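Local coordinates for cell division cycle protein 123 (Schizosaccharomyces pombe, PDB 4ZGP) that acts as an ATP-dependent chaperone with an ATP-grasp fold, binding the gamma subunit of eIF2 so that it can assemble with the alpha and beta subunits, at residues A[112-115]-A[120-123]; A[131-136]-A[142-147]; A[153-158]-A[176-181]; A[30-35]-A[257-262]. All blocks are in the same frame, centred on the assembly; numbering follows the deposited sequence.

Contact 1: residues A[112-115]-A[120-123]; sequences VVPK and TPKD. With ADP (adenosine-5'-diphosphate), chain C.
Thr120 lies against Lys115, whose chain runs past its hydroxyl: CD of Lys115 is 3.6 Å from OG1 of Thr120. The lysine chain bends at its third torsion (chi3 -77°), and its NZ ends beside water 1, at a doubtfully short distance. That water lies within bonding distance and angle of Thr120 OG1 and of O2B of ADP, and so probably links threonine and beta-phosphate. OG1 also lies 2.8 Å from the alpha-phosphate oxygen O2A of ADP. The other branch of the threonine, CG2, meets CG1 of Val113 at 3.9 Å, while Val113 CG2 reaches C6 of the adenine. CD of Pro121 sits 3.0 Å from the carbonyl O of Pro114, a buried oxygen with no hydrogen-bonding partner in the model. Pro121 is the centre of an inverse gamma turn, closed by Lys122 N donating to Thr120 O; beyond it NZ of Lys122 bonds O3B of ADP at 3.0 Å. In the second shell, Lys115 NZ is held by Trp118 O and by Asp258. Strand 112-115, at one edge of its three-stranded sheet, pairs antiparallel with the central strand 180-184, and helices 138-146 and 149-157 pack against Pro121.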
# COMPACT_ATOMS: atom_id res chain seq x y z
N VAL A 112 -12.49 7.75 5.47
CA VAL A 112 -11.09 7.48 5.12
C VAL A 112 -10.67 6.02 5.33
O VAL A 112 -11.33 5.27 6.04
CB VAL A 112 -10.11 8.37 5.93
CG1 VAL A 112 -10.47 9.85 5.80
CG2 VAL A 112 -10.07 7.96 7.41
N VAL A 113 -9.58 5.64 4.67
CA VAL A 113 -8.88 4.39 4.94
C VAL A 113 -7.52 4.73 5.54
O VAL A 113 -6.74 5.45 4.92
CB VAL A 113 -8.70 3.54 3.65
CG1 VAL A 113 -7.78 2.36 3.92
CG2 VAL A 113 -10.05 3.05 3.13
N PRO A 114 -7.24 4.26 6.76
CA PRO A 114 -5.99 4.62 7.44
C PRO A 114 -4.86 3.66 7.12
O PRO A 114 -5.14 2.49 6.84
CB PRO A 114 -6.35 4.50 8.91
CG PRO A 114 -7.35 3.33 8.91
CD PRO A 114 -8.14 3.50 7.64
N LYS A 115 -3.61 4.12 7.17
CA LYS A 115 -2.46 3.20 7.11
C LYS A 115 -1.27 3.90 7.77
O LYS A 115 -1.34 5.10 8.04
CB LYS A 115 -2.13 2.80 5.65
CG LYS A 115 -1.69 3.95 4.76
CD LYS A 115 -1.41 3.52 3.30
CE LYS A 115 -0.06 2.80 3.19
NZ LYS A 115 0.23 2.28 1.81
N THR A 120 -1.45 -1.10 4.75
CA THR A 120 -2.89 -0.88 4.99
C THR A 120 -3.42 -2.06 5.80
O THR A 120 -3.08 -3.20 5.49
CB THR A 120 -3.63 -0.72 3.63
OG1 THR A 120 -3.03 0.34 2.87
CG2 THR A 120 -5.11 -0.43 3.81
N PRO A 121 -4.23 -1.79 6.84
CA PRO A 121 -4.72 -2.83 7.75
C PRO A 121 -5.84 -3.66 7.12
O PRO A 121 -6.94 -3.81 7.67
CB PRO A 121 -5.21 -2.03 8.97
CG PRO A 121 -5.63 -0.72 8.41
CD PRO A 121 -4.62 -0.44 7.30
N LYS A 122 -5.56 -4.21 5.95
CA LYS A 122 -6.53 -4.98 5.19
C LYS A 122 -6.86 -6.28 5.92
O LYS A 122 -7.88 -6.92 5.68
CB LYS A 122 -6.02 -5.27 3.79
CG LYS A 122 -4.65 -5.92 3.77
CD LYS A 122 -4.25 -6.42 2.38
CE LYS A 122 -2.81 -6.92 2.36
NZ LYS A 122 -1.79 -5.82 2.40
N ASP A 123 -5.97 -6.67 6.83
CA ASP A 123 -6.09 -7.95 7.52
C ASP A 123 -7.00 -7.85 8.72
O ASP A 123 -7.27 -8.85 9.39
CB ASP A 123 -4.73 -8.44 7.97
CG ASP A 123 -4.11 -7.52 9.01
OD1 ASP A 123 -3.86 -6.33 8.68
OD2 ASP A 123 -3.89 -7.97 10.15
PB ADP C . -1.44 -2.84 0.43
O1B ADP C . -0.56 -2.38 -0.72
O2B ADP C . -0.73 -2.85 1.77
O3B ADP C . -2.24 -4.07 0.05
PA ADP C . -3.33 -0.81 -0.41
O1A ADP C . -2.81 -1.20 -1.78
O2A ADP C . -3.36 0.62 0.08
O3A ADP C . -2.53 -1.67 0.70
O5' ADP C . -4.83 -1.38 -0.33
C5' ADP C . -5.17 -2.57 0.38
C4' ADP C . -6.60 -2.86 -0.02
O4' ADP C . -7.48 -1.95 0.65
C3' ADP C . -6.80 -2.64 -1.51
O3' ADP C . -6.78 -3.88 -2.22
C2' ADP C . -8.14 -1.95 -1.64
O2' ADP C . -9.16 -2.87 -2.01
C1' ADP C . -8.44 -1.40 -0.26
N9 ADP C . -8.28 0.07 -0.31
C8 ADP C . -7.09 0.72 -0.31
N7 ADP C . -7.28 2.07 -0.37
C5 ADP C . -8.61 2.29 -0.42
C6 ADP C . -9.48 3.49 -0.49
N6 ADP C . -8.92 4.73 -0.52
N1 ADP C . -10.83 3.30 -0.52
C2 ADP C . -11.35 2.06 -0.48
N3 ADP C . -10.62 0.92 -0.41
C4 ADP C . -9.26 0.98 -0.38
O HOH W 1 -0.43 -0.17 2.02

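Contact 2: residues A[131-136]-A[142-147]; sequences GSLKCT and LLLLKS
One wall of the ADP pocket is backed here by a helix: Leu133, which touches the nucleotide, rests on Leu144 of helix 138-146. The two leucines cross at about a right angle and meet through single methyls, CD2 of Leu133 lying 3.6 Å from CD2 of Leu144. The same Leu144 methyl also approaches Cys135, whose SG is 3.7 Å away, so one branch of the helix residue serves both loop side chains. Leu144 extends its CG opposite the backbone N (chi1 -173°), which carries the branch off the helix and into the angle between Leu133 and Cys135. All three residues are buried, and their side chains meet through apolar contact, with the carbonyl O of Leu133 also beside the Leu144 methyl.

The loop is shaped by an ST turn in which Lys134 N donates to Ser132 OG at 3.0 Å, a nearly straight bond with an angle of 165° at the hydrogen. On the helix, Ser147 OG returns to Leu143 O at 2.7 Å, a side-chain bond beside the last turn. Around the contact, Val113 and Leu125 also pack on Leu133, while Pro114 touches both Cys135 and Leu144; the backbone of Cys135 pairs with that of Val112. The loop thus packs on the helix that follows it in the chain, supporting a hydrophobic pocket residue in the nucleotide site of an ATP-grasp fold.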
# COMPACT_ATOMS: atom_id res chain seq x y z
N GLY A 131 -17.38 -4.58 8.62
CA GLY A 131 -16.63 -5.40 7.68
C GLY A 131 -15.91 -4.62 6.58
O GLY A 131 -15.62 -5.16 5.52
N SER A 132 -15.60 -3.36 6.85
CA SER A 132 -15.04 -2.49 5.83
C SER A 132 -13.82 -1.74 6.36
O SER A 132 -13.67 -1.59 7.57
CB SER A 132 -16.11 -1.50 5.35
OG SER A 132 -15.58 -0.54 4.46
N LEU A 133 -12.96 -1.27 5.46
CA LEU A 133 -11.83 -0.44 5.84
C LEU A 133 -12.27 1.00 6.06
O LEU A 133 -11.52 1.82 6.59
CB LEU A 133 -10.73 -0.48 4.77
CG LEU A 133 -9.83 -1.72 4.73
CD1 LEU A 133 -8.88 -1.61 3.56
CD2 LEU A 133 -9.06 -1.80 6.01
N LYS A 134 -13.49 1.31 5.63
CA LYS A 134 -14.04 2.65 5.75
C LYS A 134 -14.12 3.11 7.21
O LYS A 134 -14.70 2.44 8.04
CB LYS A 134 -15.42 2.70 5.11
CG LYS A 134 -16.07 4.07 5.06
CD LYS A 134 -17.46 3.94 4.44
CE LYS A 134 -18.09 5.28 4.13
NZ LYS A 134 -19.47 5.09 3.55
N CYS A 135 -13.51 4.26 7.51
CA CYS A 135 -13.53 4.80 8.86
C CYS A 135 -14.08 6.21 8.79
O CYS A 135 -13.67 6.98 7.91
CB CYS A 135 -12.14 4.82 9.50
SG CYS A 135 -11.39 3.20 9.70
N THR A 136 -14.99 6.55 9.70
CA THR A 136 -15.59 7.88 9.69
C THR A 136 -15.26 8.68 10.95
O THR A 136 -15.56 9.87 11.03
CB THR A 136 -17.12 7.81 9.55
OG1 THR A 136 -17.65 6.97 10.60
CG2 THR A 136 -17.49 7.21 8.21
N LEU A 142 -8.45 4.26 14.77
CA LEU A 142 -7.52 3.75 15.77
C LEU A 142 -7.76 2.28 16.06
O LEU A 142 -6.81 1.51 16.26
CB LEU A 142 -7.65 4.58 17.06
CG LEU A 142 -7.11 6.01 16.95
CD1 LEU A 142 -7.57 6.89 18.11
CD2 LEU A 142 -5.60 5.98 16.88
N LEU A 143 -9.02 1.89 16.10
CA LEU A 143 -9.36 0.50 16.39
C LEU A 143 -8.83 -0.39 15.26
O LEU A 143 -8.20 -1.43 15.51
CB LEU A 143 -10.88 0.36 16.56
CG LEU A 143 -11.46 -0.93 17.13
CD1 LEU A 143 -12.59 -0.59 18.09
CD2 LEU A 143 -12.00 -1.75 16.00
N LEU A 144 -9.03 0.04 14.02
CA LEU A 144 -8.58 -0.73 12.87
C LEU A 144 -7.05 -0.84 12.84
O LEU A 144 -6.50 -1.93 12.61
CB LEU A 144 -9.11 -0.10 11.58
CG LEU A 144 -8.90 -0.81 10.25
CD1 LEU A 144 -9.53 -2.22 10.24
CD2 LEU A 144 -9.50 0.02 9.13
N LEU A 145 -6.36 0.26 13.08
CA LEU A 145 -4.90 0.23 13.08
C LEU A 145 -4.33 -0.61 14.20
O LEU A 145 -3.33 -1.31 14.02
CB LEU A 145 -4.32 1.65 13.18
CG LEU A 145 -4.59 2.57 11.99
CD1 LEU A 145 -3.99 3.95 12.27
CD2 LEU A 145 -4.01 1.98 10.71
N LYS A 146 -4.95 -0.53 15.38
CA LYS A 146 -4.48 -1.29 16.54
C LYS A 146 -4.59 -2.80 16.33
O LYS A 146 -3.82 -3.58 16.90
CB LYS A 146 -5.25 -0.87 17.80
CG LYS A 146 -4.65 -1.36 19.10
CD LYS A 146 -5.55 -1.03 20.29
CE LYS A 146 -6.33 -2.26 20.76
NZ LYS A 146 -7.16 -1.99 21.97
N SER A 147 -5.54 -3.23 15.50
CA SER A 147 -5.84 -4.66 15.38
C SER A 147 -5.12 -5.36 14.24
O SER A 147 -5.25 -6.57 14.06
CB SER A 147 -7.34 -4.87 15.23
OG SER A 147 -8.02 -4.08 16.17

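Contact 3: residues A[153-158]-A[176-181]; sequences HDLNHA and FSFELV
Phe178 presents one face of its ring to the end of Leu155, whose CD2 stands 3.8 Å from the ring centroid and 11° off the ring normal, a CH-pi contact over the centre. The opposite face is covered by CE2 of Phe176, so the Phe178 ring is sandwiched between a helix methyl and an aromatic carbon of its own segment. At its edge, near the ring plane, the carbonyl O of Asp154 comes within 3.2 Å of CE1, and the C-H there probably faces this oxygen. O of Leu155, 3.5 Å from CZ of Phe178, lies well out of the plane, on the side of the Leu155 methyl. Leu155 places CG beside its backbone N (chi1 -80°), and from there the methyl reaches over the ring although its CB starts off to one side. Asp154 turns its carboxylate to the loop after strand 112-115, where Ser119 OG and Trp118 N hold it, Trp118 being an ATP-binding residue. Leu155 also packs on Leu59 and Leu62 of helix 56-62. Phe178 itself shares a backbone bond with Ile54, and the segment runs on into strand 180-184, which lies between strands 48-51 and 112-115, with helix 149-157 packed against its approach.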
# COMPACT_ATOMS: atom_id res chain seq x y z
N HIS A 153 3.61 -4.93 12.04
CA HIS A 153 4.87 -5.21 11.38
C HIS A 153 5.60 -3.92 10.99
O HIS A 153 6.82 -3.84 11.09
CB HIS A 153 4.67 -6.08 10.14
CG HIS A 153 5.96 -6.56 9.55
ND1 HIS A 153 6.66 -7.63 10.08
CD2 HIS A 153 6.71 -6.09 8.52
CE1 HIS A 153 7.76 -7.81 9.37
NE2 HIS A 153 7.82 -6.89 8.43
N ASP A 154 4.83 -2.92 10.54
CA ASP A 154 5.40 -1.60 10.26
C ASP A 154 6.06 -1.02 11.50
O ASP A 154 7.14 -0.42 11.44
CB ASP A 154 4.32 -0.62 9.79
CG ASP A 154 3.91 -0.81 8.33
OD1 ASP A 154 4.23 -1.84 7.71
OD2 ASP A 154 3.21 0.09 7.82
N LEU A 155 5.36 -1.16 12.63
CA LEU A 155 5.77 -0.54 13.89
C LEU A 155 7.00 -1.19 14.53
O LEU A 155 7.79 -0.52 15.20
CB LEU A 155 4.60 -0.56 14.89
CG LEU A 155 3.56 0.54 14.65
CD1 LEU A 155 2.48 0.50 15.71
CD2 LEU A 155 4.22 1.92 14.62
N ASN A 156 7.17 -2.49 14.32
CA ASN A 156 8.19 -3.24 15.06
C ASN A 156 9.28 -3.92 14.21
O ASN A 156 10.34 -4.26 14.73
CB ASN A 156 7.51 -4.31 15.92
CG ASN A 156 6.48 -3.72 16.87
OD1 ASN A 156 6.75 -2.75 17.57
ND2 ASN A 156 5.29 -4.32 16.89
N HIS A 157 9.02 -4.13 12.93
CA HIS A 157 9.92 -4.96 12.13
C HIS A 157 10.20 -4.44 10.72
O HIS A 157 10.65 -5.21 9.88
CB HIS A 157 9.34 -6.38 11.99
CG HIS A 157 9.16 -7.08 13.30
ND1 HIS A 157 10.21 -7.40 14.13
CD2 HIS A 157 8.04 -7.52 13.92
CE1 HIS A 157 9.75 -8.01 15.21
NE2 HIS A 157 8.44 -8.10 15.11
N ALA A 158 9.95 -3.16 10.48
CA ALA A 158 9.96 -2.62 9.12
C ALA A 158 11.30 -2.81 8.41
O ALA A 158 11.33 -2.96 7.19
CB ALA A 158 9.59 -1.16 9.13
N PHE A 176 14.19 9.11 10.33
CA PHE A 176 12.97 8.39 9.99
C PHE A 176 11.90 8.76 11.00
O PHE A 176 12.21 9.01 12.16
CB PHE A 176 13.22 6.88 9.99
CG PHE A 176 11.96 6.06 10.02
CD1 PHE A 176 11.27 5.77 8.85
CD2 PHE A 176 11.47 5.56 11.23
CE1 PHE A 176 10.11 5.01 8.88
CE2 PHE A 176 10.30 4.81 11.27
CZ PHE A 176 9.63 4.53 10.09
N SER A 177 10.64 8.81 10.58
CA SER A 177 9.55 8.90 11.54
C SER A 177 8.34 8.11 11.06
O SER A 177 8.11 8.01 9.85
CB SER A 177 9.16 10.36 11.79
OG SER A 177 8.55 10.95 10.66
N PHE A 178 7.56 7.56 11.98
CA PHE A 178 6.30 6.95 11.61
C PHE A 178 5.30 8.04 11.23
O PHE A 178 5.41 9.19 11.67
CB PHE A 178 5.76 6.08 12.76
CG PHE A 178 6.55 4.84 12.99
CD1 PHE A 178 6.47 3.77 12.11
CD2 PHE A 178 7.39 4.73 14.09
CE1 PHE A 178 7.21 2.62 12.32
CE2 PHE A 178 8.12 3.57 14.32
CZ PHE A 178 8.04 2.52 13.42
N GLU A 179 4.34 7.70 10.38
CA GLU A 179 3.38 8.67 9.88
C GLU A 179 2.02 8.01 9.88
O GLU A 179 1.91 6.80 9.70
CB GLU A 179 3.76 9.14 8.46
CG GLU A 179 3.87 7.98 7.48
CD GLU A 179 4.70 8.30 6.26
OE1 GLU A 179 5.67 9.07 6.38
OE2 GLU A 179 4.39 7.77 5.17
N LEU A 180 0.99 8.82 10.13
CA LEU A 180 -0.37 8.36 10.03
C LEU A 180 -0.97 8.87 8.72
O LEU A 180 -1.10 10.08 8.50
CB LEU A 180 -1.21 8.85 11.22
CG LEU A 180 -2.70 8.57 11.10
CD1 LEU A 180 -2.95 7.09 10.94
CD2 LEU A 180 -3.45 9.11 12.32
N VAL A 181 -1.32 7.93 7.87
CA VAL A 181 -1.89 8.25 6.58
C VAL A 181 -3.39 8.04 6.62
O VAL A 181 -3.87 7.00 7.02
CB VAL A 181 -1.28 7.36 5.46
CG1 VAL A 181 -1.91 7.68 4.12
CG2 VAL A 181 0.24 7.54 5.42

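Contact 4: residues A[30-35]-A[257-262]; sequences LHCQFS and IDINPF. With ADP (adenosine-5'-diphosphate), chain C.
The end of strand 253-261, which carries phosphate-binding residues of the ATP-grasp site, is met by the turn between helices 26-31 and 34-40. Cys32 makes the direct contact. SG of Cys32 lies over the backbone of the strand, 3.5 Å from the carbonyl C of Asn260, and it touches Pro261 CD at 3.9 Å. Ile259 adds its CG2 methyl, 4.1 Å from SG of Cys32, while CB of Cys32 rests near the carbonyl O of Ile259. With SG beside the backbone N (chi1 -76°), the sulfur is brought onto the peptide joining Asn260 to Pro261. A bridging water completes the join: water 2 lies 2.9 Å from Cys32 O and 2.8 Å from Ile259 O, within donating distance and angle of both carbonyls.

The turn is shaped from within, since Gln33 NE2 donates to Leu30 O at 2.9 Å, in the carbonyl plane and on a lone pair. Gln33 also holds the N-cap position of helix 34-40. On the strand, Ile257 and Asp258 form a classic beta bulge opposite Asp246. Asp258 OD2 stands 2.6 Å from O1B of ADP, while its OD1 faces Lys115. Asn260 ND2 gives OD2 of Asp258 a weak bond. The chemistry thus divides: sulfur, apolar groups and one water bind the turn to the strand, while the acid group of Asp258 stands beside the beta-phosphate with Asn260 close by, consistent with the inferred role of both residues in binding magnesium.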
# COMPACT_ATOMS: atom_id res chain seq x y z
N LEU A 30 12.74 2.68 2.73
CA LEU A 30 12.48 4.11 2.92
C LEU A 30 11.79 4.75 1.72
O LEU A 30 10.94 5.64 1.89
CB LEU A 30 13.78 4.88 3.22
CG LEU A 30 14.42 4.70 4.61
CD1 LEU A 30 15.77 5.42 4.64
CD2 LEU A 30 13.49 5.23 5.70
N HIS A 31 12.17 4.35 0.51
CA HIS A 31 11.60 4.94 -0.70
C HIS A 31 10.12 4.59 -0.88
O HIS A 31 9.41 5.28 -1.62
CB HIS A 31 12.38 4.49 -1.94
CG HIS A 31 13.78 5.01 -1.97
ND1 HIS A 31 14.78 4.43 -2.73
CD2 HIS A 31 14.37 6.03 -1.30
CE1 HIS A 31 15.91 5.09 -2.55
NE2 HIS A 31 15.69 6.06 -1.69
N CYS A 32 9.68 3.52 -0.23
CA CYS A 32 8.30 3.05 -0.37
C CYS A 32 7.37 3.59 0.71
O CYS A 32 6.18 3.25 0.71
CB CYS A 32 8.26 1.51 -0.35
SG CYS A 32 8.82 0.86 -1.93
N GLN A 33 7.89 4.40 1.63
CA GLN A 33 7.00 5.03 2.60
C GLN A 33 5.97 5.88 1.88
O GLN A 33 6.30 6.54 0.89
CB GLN A 33 7.77 5.93 3.58
CG GLN A 33 8.82 5.29 4.45
CD GLN A 33 9.63 6.37 5.17
OE1 GLN A 33 9.34 6.73 6.30
NE2 GLN A 33 10.63 6.93 4.48
N PHE A 34 4.74 5.90 2.38
CA PHE A 34 3.68 6.67 1.73
C PHE A 34 4.08 8.14 1.50
O PHE A 34 3.91 8.67 0.41
CB PHE A 34 2.39 6.63 2.57
CG PHE A 34 1.20 7.15 1.85
CD1 PHE A 34 0.40 6.30 1.09
CD2 PHE A 34 0.85 8.49 1.94
CE1 PHE A 34 -0.70 6.77 0.42
CE2 PHE A 34 -0.25 8.98 1.25
CZ PHE A 34 -1.02 8.13 0.50
N SER A 35 4.63 8.77 2.53
CA SER A 35 5.03 10.16 2.39
C SER A 35 6.08 10.35 1.29
O SER A 35 6.13 11.38 0.65
CB SER A 35 5.56 10.71 3.71
OG SER A 35 6.64 9.94 4.21
N ILE A 257 -2.21 3.11 -6.41
CA ILE A 257 -2.72 2.86 -5.07
C ILE A 257 -1.61 2.67 -4.04
O ILE A 257 -1.70 3.15 -2.91
CB ILE A 257 -3.66 1.63 -5.05
CG1 ILE A 257 -4.85 1.88 -5.99
CG2 ILE A 257 -4.13 1.30 -3.64
CD1 ILE A 257 -5.72 3.08 -5.58
N ASP A 258 -0.52 2.00 -4.44
CA ASP A 258 0.55 1.78 -3.48
C ASP A 258 1.82 1.42 -4.24
O ASP A 258 1.76 1.04 -5.41
CB ASP A 258 0.19 0.65 -2.50
CG ASP A 258 1.00 0.70 -1.20
OD1 ASP A 258 1.72 1.69 -0.93
OD2 ASP A 258 0.91 -0.25 -0.42
N ILE A 259 2.95 1.57 -3.57
CA ILE A 259 4.24 1.14 -4.12
C ILE A 259 4.93 0.34 -3.01
O ILE A 259 4.98 0.78 -1.86
CB ILE A 259 5.13 2.34 -4.60
CG1 ILE A 259 4.44 3.12 -5.73
CG2 ILE A 259 6.50 1.82 -5.11
CD1 ILE A 259 5.26 4.27 -6.32
N ASN A 260 5.44 -0.83 -3.35
CA ASN A 260 6.07 -1.72 -2.38
C ASN A 260 7.42 -2.23 -2.88
O ASN A 260 7.67 -2.19 -4.07
CB ASN A 260 5.16 -2.90 -2.09
CG ASN A 260 3.97 -2.50 -1.27
OD1 ASN A 260 4.12 -2.12 -0.11
ND2 ASN A 260 2.79 -2.60 -1.85
N PRO A 261 8.28 -2.73 -1.98
CA PRO A 261 9.59 -3.21 -2.47
C PRO A 261 9.51 -4.44 -3.36
O PRO A 261 8.59 -5.24 -3.25
CB PRO A 261 10.35 -3.53 -1.17
CG PRO A 261 9.72 -2.66 -0.14
CD PRO A 261 8.25 -2.69 -0.50
N PHE A 262 10.48 -4.58 -4.26
CA PHE A 262 10.61 -5.79 -5.09
C PHE A 262 11.32 -6.82 -4.24
O PHE A 262 12.54 -6.96 -4.29
CB PHE A 262 11.39 -5.47 -6.37
CG PHE A 262 11.34 -6.55 -7.42
CD1 PHE A 262 10.29 -6.59 -8.34
CD2 PHE A 262 12.35 -7.49 -7.52
CE1 PHE A 262 10.24 -7.56 -9.33
CE2 PHE A 262 12.31 -8.47 -8.52
CZ PHE A 262 11.26 -8.51 -9.41
PB ADP C . -1.44 -2.84 0.43
O1B ADP C . -0.56 -2.38 -0.72
O2B ADP C . -0.73 -2.85 1.77
O3B ADP C . -2.24 -4.07 0.05
PA ADP C . -3.33 -0.81 -0.41
O1A ADP C . -2.81 -1.20 -1.78
O2A ADP C . -3.36 0.62 0.08
O3A ADP C . -2.53 -1.67 0.70
O5' ADP C . -4.83 -1.38 -0.33
C5' ADP C . -5.17 -2.57 0.38
C4' ADP C . -6.60 -2.86 -0.02
O4' ADP C . -7.48 -1.95 0.65
C3' ADP C . -6.80 -2.64 -1.51
O3' ADP C . -6.78 -3.88 -2.22
C2' ADP C . -8.14 -1.95 -1.64
O2' ADP C . -9.16 -2.87 -2.01
C1' ADP C . -8.44 -1.40 -0.26
N9 ADP C . -8.28 0.07 -0.31
C8 ADP C . -7.09 0.72 -0.31
N7 ADP C . -7.28 2.07 -0.37
C5 ADP C . -8.61 2.29 -0.42
C6 ADP C . -9.48 3.49 -0.49
N6 ADP C . -8.92 4.73 -0.52
N1 ADP C . -10.83 3.30 -0.52
C2 ADP C . -11.35 2.06 -0.48
N3 ADP C . -10.62 0.92 -0.41
C4 ADP C . -9.26 0.98 -0.38
O HOH W 2 4.64 0.78 0.88

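How the contacts relate
Contacts 1 and 4 both touch ADP, with centres about 15 Å apart, and a salt bridge from Lys115 NZ to Asp258 OD1 at 3.2 Å joins them beside the phosphates. Contact 2, centred about 7 Å from contact 1, packs against it: Leu133 CD2 lies 3.4 Å from Pro121 O. Contact 3 is tied to contact 1 through the sheet, where Val181 N and Lys115 O are 2.8 Å apart, and to contact 4 where Val181 CG1 meets Phe34 CE2 at 3.6 Å. Contacts 2 and 4 do not touch, their nearest atoms being about 9 Å apart. Along the chain, contacts 1, 2 and 3 follow in series inside the long loop closed by contact 4.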